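Local coordinates for protein glutathione s-transferase III (Zea mays, PDB 1AW9) that probably conjugates reduced glutathione to a wide range of hydrophobic electrophiles, a reaction by which maize detoxifies herbicides, at residues K4-P9 with A56-D61; V14-T19 with F65-I70; K154-D159 with K191-A196. All coordinates share one frame; numbering follows the deposited sequence.

Contact 1: K4-P9 with A56-D61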
loop_
_atom_site.group_PDB
_atom_site.type_symbol
_atom_site.label_atom_id
_atom_site.label_comp_id
_atom_site.label_asym_id
_atom_site.label_seq_id
_atom_site.Cartn_x
_atom_site.Cartn_y
_atom_site.Cartn_z
ATOM N N LYS A 4 -36.885 -6.656 11.948
ATOM C CA LYS A 4 -36.066 -7.637 11.217
ATOM C C LYS A 4 -34.668 -7.047 10.985
ATOM O O LYS A 4 -34.523 -5.973 10.397
ATOM C CB LYS A 4 -36.699 -8.047 9.889
ATOM C CG LYS A 4 -37.967 -8.872 10.026
ATOM C CD LYS A 4 -38.374 -9.539 8.695
ATOM C CE LYS A 4 -37.483 -10.763 8.387
ATOM N NZ LYS A 4 -37.754 -11.467 7.078
ATOM N N LEU A 5 -33.660 -7.720 11.530
ATOM C CA LEU A 5 -32.265 -7.299 11.420
ATOM C C LEU A 5 -31.611 -8.246 10.455
ATOM O O LEU A 5 -31.440 -9.419 10.766
ATOM C CB LEU A 5 -31.545 -7.375 12.781
ATOM C CG LEU A 5 -30.063 -6.957 12.849
ATOM C CD1 LEU A 5 -29.882 -5.570 12.254
ATOM C CD2 LEU A 5 -29.587 -6.956 14.289
ATOM N N TYR A 6 -31.289 -7.736 9.273
ATOM C CA TYR A 6 -30.649 -8.521 8.230
ATOM C C TYR A 6 -29.130 -8.589 8.383
ATOM O O TYR A 6 -28.454 -7.569 8.407
ATOM C CB TYR A 6 -31.013 -7.934 6.872
ATOM C CG TYR A 6 -32.435 -8.238 6.458
ATOM C CD1 TYR A 6 -32.765 -9.486 5.906
ATOM C CD2 TYR A 6 -33.465 -7.305 6.660
ATOM C CE1 TYR A 6 -34.070 -9.806 5.570
ATOM C CE2 TYR A 6 -34.794 -7.615 6.327
ATOM C CZ TYR A 6 -35.085 -8.870 5.787
ATOM O OH TYR A 6 -36.390 -9.212 5.477
ATOM N N GLY A 7 -28.593 -9.793 8.499
ATOM C CA GLY A 7 -27.162 -9.934 8.608
ATOM C C GLY A 7 -26.754 -11.190 9.315
ATOM O O GLY A 7 -27.571 -11.932 9.833
ATOM N N MET A 8 -25.457 -11.431 9.310
ATOM C CA MET A 8 -24.870 -12.591 9.959
ATOM C C MET A 8 -24.768 -12.296 11.443
ATOM O O MET A 8 -24.254 -11.243 11.827
ATOM C CB MET A 8 -23.444 -12.768 9.462
ATOM C CG MET A 8 -23.184 -13.914 8.523
ATOM S SD MET A 8 -21.380 -13.978 8.368
ATOM C CE MET A 8 -20.879 -15.458 9.526
ATOM N N PRO A 9 -25.223 -13.223 12.303
ATOM C CA PRO A 9 -25.131 -12.973 13.753
ATOM C C PRO A 9 -23.701 -12.815 14.317
ATOM O O PRO A 9 -23.524 -12.324 15.429
ATOM C CB PRO A 9 -25.885 -14.165 14.369
ATOM C CG PRO A 9 -25.929 -15.197 13.270
ATOM C CD PRO A 9 -26.104 -14.374 12.022
ATOM N N ALA A 56 -29.098 -4.261 7.745
ATOM C CA ALA A 56 -30.233 -3.443 7.320
ATOM C C ALA A 56 -31.326 -3.775 8.342
ATOM O O ALA A 56 -31.344 -4.851 8.944
ATOM C CB ALA A 56 -30.680 -3.797 5.928
ATOM N N LEU A 57 -32.186 -2.828 8.617
ATOM C CA LEU A 57 -33.232 -3.130 9.563
ATOM C C LEU A 57 -34.524 -2.682 8.952
ATOM O O LEU A 57 -34.570 -1.608 8.332
ATOM C CB LEU A 57 -33.007 -2.401 10.891
ATOM C CG LEU A 57 -34.095 -2.548 11.958
ATOM C CD1 LEU A 57 -33.623 -3.443 13.080
ATOM C CD2 LEU A 57 -34.441 -1.194 12.491
ATOM N N VAL A 58 -35.542 -3.533 9.038
ATOM C CA VAL A 58 -36.862 -3.147 8.522
ATOM C C VAL A 58 -37.793 -2.845 9.703
ATOM O O VAL A 58 -38.059 -3.723 10.530
ATOM C CB VAL A 58 -37.516 -4.235 7.649
ATOM C CG1 VAL A 58 -38.919 -3.780 7.260
ATOM C CG2 VAL A 58 -36.674 -4.502 6.413
ATOM N N ASP A 59 -38.204 -1.592 9.830
ATOM C CA ASP A 59 -39.090 -1.198 10.910
ATOM C C ASP A 59 -40.487 -0.906 10.350
ATOM O O ASP A 59 -40.884 0.256 10.096
ATOM C CB ASP A 59 -38.541 0.006 11.660
ATOM C CG ASP A 59 -39.355 0.328 12.900
ATOM O OD1 ASP A 59 -39.897 -0.617 13.507
ATOM O OD2 ASP A 59 -39.470 1.525 13.251
ATOM N N GLY A 60 -41.237 -1.991 10.187
ATOM C CA GLY A 60 -42.559 -1.881 9.630
ATOM C C GLY A 60 -42.416 -1.505 8.173
ATOM O O GLY A 60 -42.080 -2.337 7.343
ATOM N N ASP A 61 -42.611 -0.230 7.882
ATOM C CA ASP A 61 -42.528 0.272 6.516
ATOM C C ASP A 61 -41.168 0.932 6.237
ATOM O O ASP A 61 -40.824 1.207 5.085
ATOM C CB ASP A 61 -43.696 1.261 6.234
ATOM C CG ASP A 61 -43.693 2.506 7.165
ATOM O OD1 ASP A 61 -43.390 2.366 8.382
ATOM O OD2 ASP A 61 -44.025 3.625 6.672
#
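Tyr-6 holds its ring beside its own backbone N, with CG anti to the carbonyl carbon (chi1 -74°), and Val-58 sets CG2 in the equivalent position while CG1 lies anti to the backbone N (chi1 176°). These torsions bring the tyrosine edge against one branch of the valine: CG2 of Val-58 lies near the ring plane, 3.6 Å from CE2 of Tyr-6. The methyl of Ala-56 sits beside the base of the tyrosine, its CB 4.3 Å from CB of Tyr-6. On the same face, the side chain of Lys-4 bends round so that its NZ donates to OH of Tyr-6 over 3.1 Å, giving the phenol a polar partner at its tip and the Val-58 methyl at its edge. The backbones beneath form an antiparallel pair in the four-stranded mixed sheet of the thioredoxin-like N-terminal domain; strand 3-6 is internal, with parallel strand 28-31 on its other side. Two good bonds join the strands, Val-58 N to Lys-4 O at 3.0 Å and Tyr-6 N to Ala-56 O at 2.9 Å, whereas the return bonds, Lys-4 N to Val-58 O and Ala-56 N to Tyr-6 O, are weak. Lys-4 O also receives a CA-H contact from Leu-57 CA at 3.2 Å. On the reverse face Leu-5 and Leu-57 form the non-hydrogen-bonded pair, and their CD1 methyls come only to 4.4 Å of each other. Leu-5 there packs on Val-14 and Val-17 of helix 12-23, while on the tyrosine face Pro-216 of the second subunit rests against Tyr-6.

Contact 2: V14-T19 with F65-I70. With CD (cadmium ion), chain E.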
loop_
_atom_site.group_PDB
_atom_site.type_symbol
_atom_site.label_atom_id
_atom_site.label_comp_id
_atom_site.label_asym_id
_atom_site.label_seq_id
_atom_site.Cartn_x
_atom_site.Cartn_y
_atom_site.Cartn_z
ATOM N N VAL A 14 -23.405 -6.156 13.054
ATOM C CA VAL A 14 -24.783 -6.596 13.311
ATOM C C VAL A 14 -24.942 -6.584 14.826
ATOM O O VAL A 14 -25.918 -6.066 15.348
ATOM C CB VAL A 14 -25.062 -8.008 12.774
ATOM C CG1 VAL A 14 -26.395 -8.569 13.319
ATOM C CG2 VAL A 14 -25.102 -7.949 11.278
ATOM N N VAL A 15 -23.928 -7.064 15.546
ATOM C CA VAL A 15 -23.982 -7.057 17.003
ATOM C C VAL A 15 -24.101 -5.638 17.588
ATOM O O VAL A 15 -24.691 -5.470 18.646
ATOM C CB VAL A 15 -22.797 -7.821 17.613
ATOM C CG1 VAL A 15 -22.839 -7.763 19.158
ATOM C CG2 VAL A 15 -22.815 -9.252 17.120
ATOM N N ARG A 16 -23.566 -4.617 16.916
ATOM C CA ARG A 16 -23.683 -3.250 17.413
ATOM C C ARG A 16 -25.148 -2.818 17.435
ATOM O O ARG A 16 -25.538 -1.936 18.225
ATOM C CB ARG A 16 -22.916 -2.248 16.529
ATOM C CG ARG A 16 -22.988 -0.761 17.029
ATOM C CD ARG A 16 -22.401 0.367 16.090
ATOM N NE ARG A 16 -20.945 0.273 15.966
ATOM C CZ ARG A 16 -20.325 -0.299 14.936
ATOM N NH1 ARG A 16 -21.033 -0.781 13.918
ATOM N NH2 ARG A 16 -19.033 -0.598 15.026
ATOM N N VAL A 17 -25.929 -3.330 16.483
ATOM C CA VAL A 17 -27.351 -2.964 16.392
ATOM C C VAL A 17 -28.146 -3.766 17.408
ATOM O O VAL A 17 -28.965 -3.207 18.112
ATOM C CB VAL A 17 -27.932 -3.163 14.978
ATOM C CG1 VAL A 17 -29.392 -2.742 14.954
ATOM C CG2 VAL A 17 -27.149 -2.328 13.986
ATOM N N ALA A 18 -27.871 -5.063 17.485
ATOM C CA ALA A 18 -28.525 -5.949 18.433
ATOM C C ALA A 18 -28.320 -5.355 19.846
ATOM O O ALA A 18 -29.242 -5.328 20.667
ATOM C CB ALA A 18 -27.906 -7.351 18.330
ATOM N N THR A 19 -27.118 -4.834 20.100
ATOM C CA THR A 19 -26.772 -4.217 21.372
ATOM C C THR A 19 -27.831 -3.182 21.729
ATOM O O THR A 19 -28.442 -3.243 22.788
ATOM C CB THR A 19 -25.376 -3.528 21.303
ATOM O OG1 THR A 19 -24.365 -4.525 21.160
ATOM C CG2 THR A 19 -25.071 -2.757 22.546
ATOM N N PHE A 65 -30.267 1.442 6.928
ATOM C CA PHE A 65 -28.998 0.737 6.805
ATOM C C PHE A 65 -28.012 1.780 7.356
ATOM O O PHE A 65 -28.386 2.970 7.524
ATOM C CB PHE A 65 -28.725 0.263 5.366
ATOM C CG PHE A 65 -28.889 1.335 4.326
ATOM C CD1 PHE A 65 -27.846 2.212 4.029
ATOM C CD2 PHE A 65 -30.087 1.485 3.654
ATOM C CE1 PHE A 65 -28.008 3.218 3.082
ATOM C CE2 PHE A 65 -30.261 2.497 2.697
ATOM C CZ PHE A 65 -29.224 3.359 2.415
ATOM N N GLU A 66 -26.802 1.311 7.686
ATOM C CA GLU A 66 -25.711 2.069 8.355
ATOM C C GLU A 66 -26.038 1.780 9.827
ATOM O O GLU A 66 -26.983 2.327 10.378
ATOM C CB GLU A 66 -25.755 3.582 8.100
ATOM C CG GLU A 66 -25.434 4.032 6.671
ATOM C CD GLU A 66 -24.095 3.494 6.193
ATOM O OE1 GLU A 66 -23.020 4.017 6.613
ATOM O OE2 GLU A 66 -24.136 2.518 5.401
ATOM N N SER A 67 -25.299 0.874 10.436
ATOM C CA SER A 67 -25.552 0.471 11.811
ATOM C C SER A 67 -25.773 1.638 12.783
ATOM O O SER A 67 -26.678 1.588 13.608
ATOM C CB SER A 67 -24.453 -0.491 12.317
ATOM O OG SER A 67 -23.267 0.232 12.631
ATOM N N ARG A 68 -24.987 2.705 12.656
ATOM C CA ARG A 68 -25.121 3.862 13.532
ATOM C C ARG A 68 -26.374 4.677 13.218
ATOM O O ARG A 68 -26.903 5.348 14.096
ATOM C CB ARG A 68 -23.877 4.754 13.453
ATOM C CG ARG A 68 -22.618 4.067 13.910
ATOM C CD ARG A 68 -21.389 4.953 13.795
ATOM N NE ARG A 68 -20.223 4.155 14.166
ATOM C CZ ARG A 68 -19.692 3.224 13.383
ATOM N NH1 ARG A 68 -20.200 3.024 12.167
ATOM N NH2 ARG A 68 -18.820 2.353 13.878
ATOM N N ALA A 69 -26.820 4.678 11.967
ATOM C CA ALA A 69 -28.038 5.408 11.632
ATOM C C ALA A 69 -29.186 4.623 12.251
ATOM O O ALA A 69 -30.133 5.192 12.793
ATOM C CB ALA A 69 -28.206 5.490 10.135
ATOM N N ILE A 70 -29.108 3.307 12.162
ATOM C CA ILE A 70 -30.123 2.453 12.742
ATOM C C ILE A 70 -30.169 2.658 14.252
ATOM O O ILE A 70 -31.249 2.886 14.796
ATOM C CB ILE A 70 -29.883 0.970 12.445
ATOM C CG1 ILE A 70 -30.012 0.703 10.935
ATOM C CG2 ILE A 70 -30.880 0.124 13.228
ATOM C CD1 ILE A 70 -29.479 -0.670 10.480
HETATM CD CD CD E . -21.815 2.163 5.422
#
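Val-17 fills the tightly packed half of this helix-helix contact, using its two methyls on different partners. CG1, anti to the backbone N (chi1 -179°), meets CG2 of Ile-70 at 3.7 Å, the two side chains crossing at about a right angle. CG2 presses on the base of Ser-67, 3.7 Å from its CB. Around this apolar wedge the backbones approach to 6.0 Å, measured from CA of Val-17 to CA of Ser-67. In the thioredoxin-like domain, helices 12-23 and 67-77 lie side by side on one face of the sheet, and the contact sets the first turn of helix 67-77 against helix 12-23. Glu-66, at the N-cap position, and Ser-67 are both likely to bind glutathione, as in a close relative; in this apo crystal both oxygens of the Glu-66 carboxylate bind a cadmium ion, OE1 at 2.5 Å and OE2 at 2.4 Å from the metal. The looser side is polar; of the touching residues only Arg-68 is partly exposed, and Glu-100 of the third subunit packs on it. Arg-16, bent at chi3, brings NH1 to Ser-67 OG at 2.8 Å, but the bond is strongly bent (129° at the hydrogen) and weak. The firmer partners of Arg-16 are Asn-13 OD1, which takes NH1, and Asn-167 O, which takes NE. Arg-68 NH2 sits over one face of the Arg-16 guanidinium, toward its rim, and comes within 3.2 Å of Arg-16 NH2. The planes are 36° apart, and these two donors share no bond. Their like charges are probably tempered by Glu-102, which forms a salt bridge with Arg-68 NE and a long, weak ion pair with Arg-16 NH2. Tyr-107 makes a cation-pi contact with Arg-68.

Contact 3: K154-D159 with K191-A196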
loop_
_atom_site.group_PDB
_atom_site.type_symbol
_atom_site.label_atom_id
_atom_site.label_comp_id
_atom_site.label_asym_id
_atom_site.label_seq_id
_atom_site.Cartn_x
_atom_site.Cartn_y
_atom_site.Cartn_z
ATOM N N LYS A 154 -17.688 9.116 34.240
ATOM C CA LYS A 154 -17.988 7.727 34.452
ATOM C C LYS A 154 -18.143 7.023 33.112
ATOM O O LYS A 154 -17.652 5.902 32.908
ATOM C CB LYS A 154 -19.255 7.603 35.268
ATOM C CG LYS A 154 -19.269 6.378 36.135
ATOM C CD LYS A 154 -20.627 6.205 36.804
ATOM C CE LYS A 154 -21.018 7.422 37.679
ATOM N NZ LYS A 154 -21.372 8.669 36.906
ATOM N N TYR A 155 -18.904 7.655 32.228
ATOM C CA TYR A 155 -19.135 7.147 30.890
ATOM C C TYR A 155 -18.733 8.249 29.960
ATOM O O TYR A 155 -18.454 9.364 30.402
ATOM C CB TYR A 155 -20.592 6.782 30.679
ATOM C CG TYR A 155 -20.988 5.562 31.454
ATOM C CD1 TYR A 155 -20.813 4.283 30.930
ATOM C CD2 TYR A 155 -21.512 5.688 32.727
ATOM C CE1 TYR A 155 -21.150 3.152 31.666
ATOM C CE2 TYR A 155 -21.849 4.580 33.473
ATOM C CZ TYR A 155 -21.670 3.320 32.949
ATOM O OH TYR A 155 -22.009 2.244 33.740
ATOM N N LEU A 156 -18.719 7.944 28.663
ATOM C CA LEU A 156 -18.321 8.903 27.618
ATOM C C LEU A 156 -19.001 10.263 27.715
ATOM O O LEU A 156 -18.320 11.285 27.749
ATOM C CB LEU A 156 -18.464 8.295 26.182
ATOM C CG LEU A 156 -17.522 7.104 25.902
ATOM C CD1 LEU A 156 -17.636 6.624 24.498
ATOM C CD2 LEU A 156 -16.060 7.453 26.246
ATOM N N ALA A 157 -20.330 10.275 27.790
ATOM C CA ALA A 157 -21.080 11.527 27.847
ATOM C C ALA A 157 -21.337 12.086 29.262
ATOM O O ALA A 157 -21.976 13.135 29.409
ATOM C CB ALA A 157 -22.389 11.358 27.091
ATOM N N GLY A 158 -20.881 11.371 30.288
ATOM C CA GLY A 158 -21.099 11.828 31.643
ATOM C C GLY A 158 -21.342 10.722 32.647
ATOM O O GLY A 158 -20.731 9.666 32.584
ATOM N N ASP A 159 -22.258 10.976 33.570
ATOM C CA ASP A 159 -22.588 10.050 34.632
ATOM C C ASP A 159 -23.330 8.818 34.197
ATOM O O ASP A 159 -23.283 7.783 34.866
ATOM C CB ASP A 159 -23.453 10.754 35.681
ATOM C CG ASP A 159 -22.719 11.863 36.412
ATOM O OD1 ASP A 159 -21.698 11.563 37.063
ATOM O OD2 ASP A 159 -23.172 13.032 36.353
ATOM N N LYS A 191 -10.461 0.020 30.949
ATOM C CA LYS A 191 -10.772 -1.319 31.460
ATOM C C LYS A 191 -12.007 -1.349 32.389
ATOM O O LYS A 191 -12.924 -2.160 32.194
ATOM C CB LYS A 191 -9.548 -1.879 32.175
ATOM C CG LYS A 191 -9.688 -3.302 32.606
ATOM C CD LYS A 191 -8.383 -3.726 33.207
ATOM C CE LYS A 191 -8.507 -5.008 33.996
ATOM N NZ LYS A 191 -9.236 -4.768 35.287
ATOM N N ALA A 192 -12.041 -0.467 33.388
ATOM C CA ALA A 192 -13.186 -0.381 34.299
ATOM C C ALA A 192 -14.459 -0.088 33.484
ATOM O O ALA A 192 -15.475 -0.776 33.606
ATOM C CB ALA A 192 -12.947 0.729 35.284
ATOM N N TRP A 193 -14.374 0.928 32.629
ATOM C CA TRP A 193 -15.479 1.339 31.770
ATOM C C TRP A 193 -16.001 0.176 30.950
ATOM O O TRP A 193 -17.203 -0.022 30.844
ATOM C CB TRP A 193 -15.016 2.472 30.868
ATOM C CG TRP A 193 -15.931 2.813 29.731
ATOM C CD1 TRP A 193 -17.144 3.427 29.811
ATOM C CD2 TRP A 193 -15.637 2.689 28.328
ATOM N NE1 TRP A 193 -17.619 3.716 28.552
ATOM C CE2 TRP A 193 -16.707 3.279 27.620
ATOM C CE3 TRP A 193 -14.560 2.151 27.599
ATOM C CZ2 TRP A 193 -16.733 3.352 26.211
ATOM C CZ3 TRP A 193 -14.589 2.224 26.188
ATOM C CH2 TRP A 193 -15.671 2.820 25.519
ATOM N N TRP A 194 -15.096 -0.608 30.380
ATOM C CA TRP A 194 -15.448 -1.786 29.572
ATOM C C TRP A 194 -16.073 -2.857 30.450
ATOM O O TRP A 194 -17.034 -3.502 30.063
ATOM C CB TRP A 194 -14.188 -2.360 28.899
ATOM C CG TRP A 194 -14.331 -3.745 28.385
ATOM C CD1 TRP A 194 -13.500 -4.795 28.632
ATOM C CD2 TRP A 194 -15.379 -4.248 27.532
ATOM N NE1 TRP A 194 -13.962 -5.930 27.991
ATOM C CE2 TRP A 194 -15.107 -5.623 27.309
ATOM C CE3 TRP A 194 -16.521 -3.674 26.946
ATOM C CZ2 TRP A 194 -15.946 -6.441 26.519
ATOM C CZ3 TRP A 194 -17.365 -4.498 26.157
ATOM C CH2 TRP A 194 -17.062 -5.865 25.956
ATOM N N GLU A 195 -15.513 -3.075 31.629
ATOM C CA GLU A 195 -16.068 -4.077 32.494
ATOM C C GLU A 195 -17.436 -3.697 32.968
ATOM O O GLU A 195 -18.289 -4.568 33.155
ATOM C CB GLU A 195 -15.130 -4.359 33.619
ATOM C CG GLU A 195 -14.052 -5.218 33.082
ATOM C CD GLU A 195 -12.944 -5.434 34.053
ATOM O OE1 GLU A 195 -12.773 -4.602 34.980
ATOM O OE2 GLU A 195 -12.221 -6.440 33.864
ATOM N N ALA A 196 -17.674 -2.399 33.107
ATOM C CA ALA A 196 -19.001 -1.950 33.486
ATOM C C ALA A 196 -19.985 -2.276 32.355
ATOM O O ALA A 196 -21.113 -2.702 32.615
ATOM C CB ALA A 196 -19.001 -0.474 33.750
#
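Trp-193 receives Tyr-155 at the edge of its indole: CD1 of the tyrosine lies near the indole plane, 3.9 Å from CD1 of Trp-193. The two rings meet obliquely, with planes 66° apart. Trp-193 CG lies anti to the backbone N (chi1 168°), which carries the indole out toward the turn. Leu-156 comes in at a slant on the benzo side, setting CD1 at 3.8 Å from CZ2 of Trp-193, and His-168 adds an edge-to-face partner from outside the two segments. Farther along the helix, the tip of Tyr-155 reaches Ala-196, OH to CB 4.1 Å. The leucine and tyrosine project from a type I turn, Tyr-155 to Gly-158, in the loop between helices 129-152 and 163-166, so the contact joins that loop to helix 188-199 within the all-helical C-terminal domain. At the exposed side of the loop, Lys-154 NZ closes back on Asp-159, with a salt bridge to OD1 at 2.9 Å and a hydrogen bond to the backbone O of Asp-159. The segments therefore meet directly through apolar and aromatic surfaces, while Asp-165 OD2, accepting from both Trp-193 NE1 and Leu-156 N, links turn and helix through hydrogen bonds.

In the fold
Contacts 1 and 2 are both buried and belong to one thioredoxin-like unit: their segments alternate along the chain, and they touch where Leu-57 packs on Ile-70 and where the carbonyl oxygens of Met-8 and Pro-9 pack on Val-14 and Val-15. Contact 1 is strand pairing, governed by backbone bonds; contact 2 is helix packing, whose valine-isoleucine core gives way to arginines near the probable glutathione site. Contact 3 lies in the C-terminal domain, its centre about 29 Å from that of contact 1 and on the opposite side of the chain's centre. It is partly buried, away from the annotated sites, and relies on aromatic and leucine packing between a loop and a helix, with charged groups toward solvent.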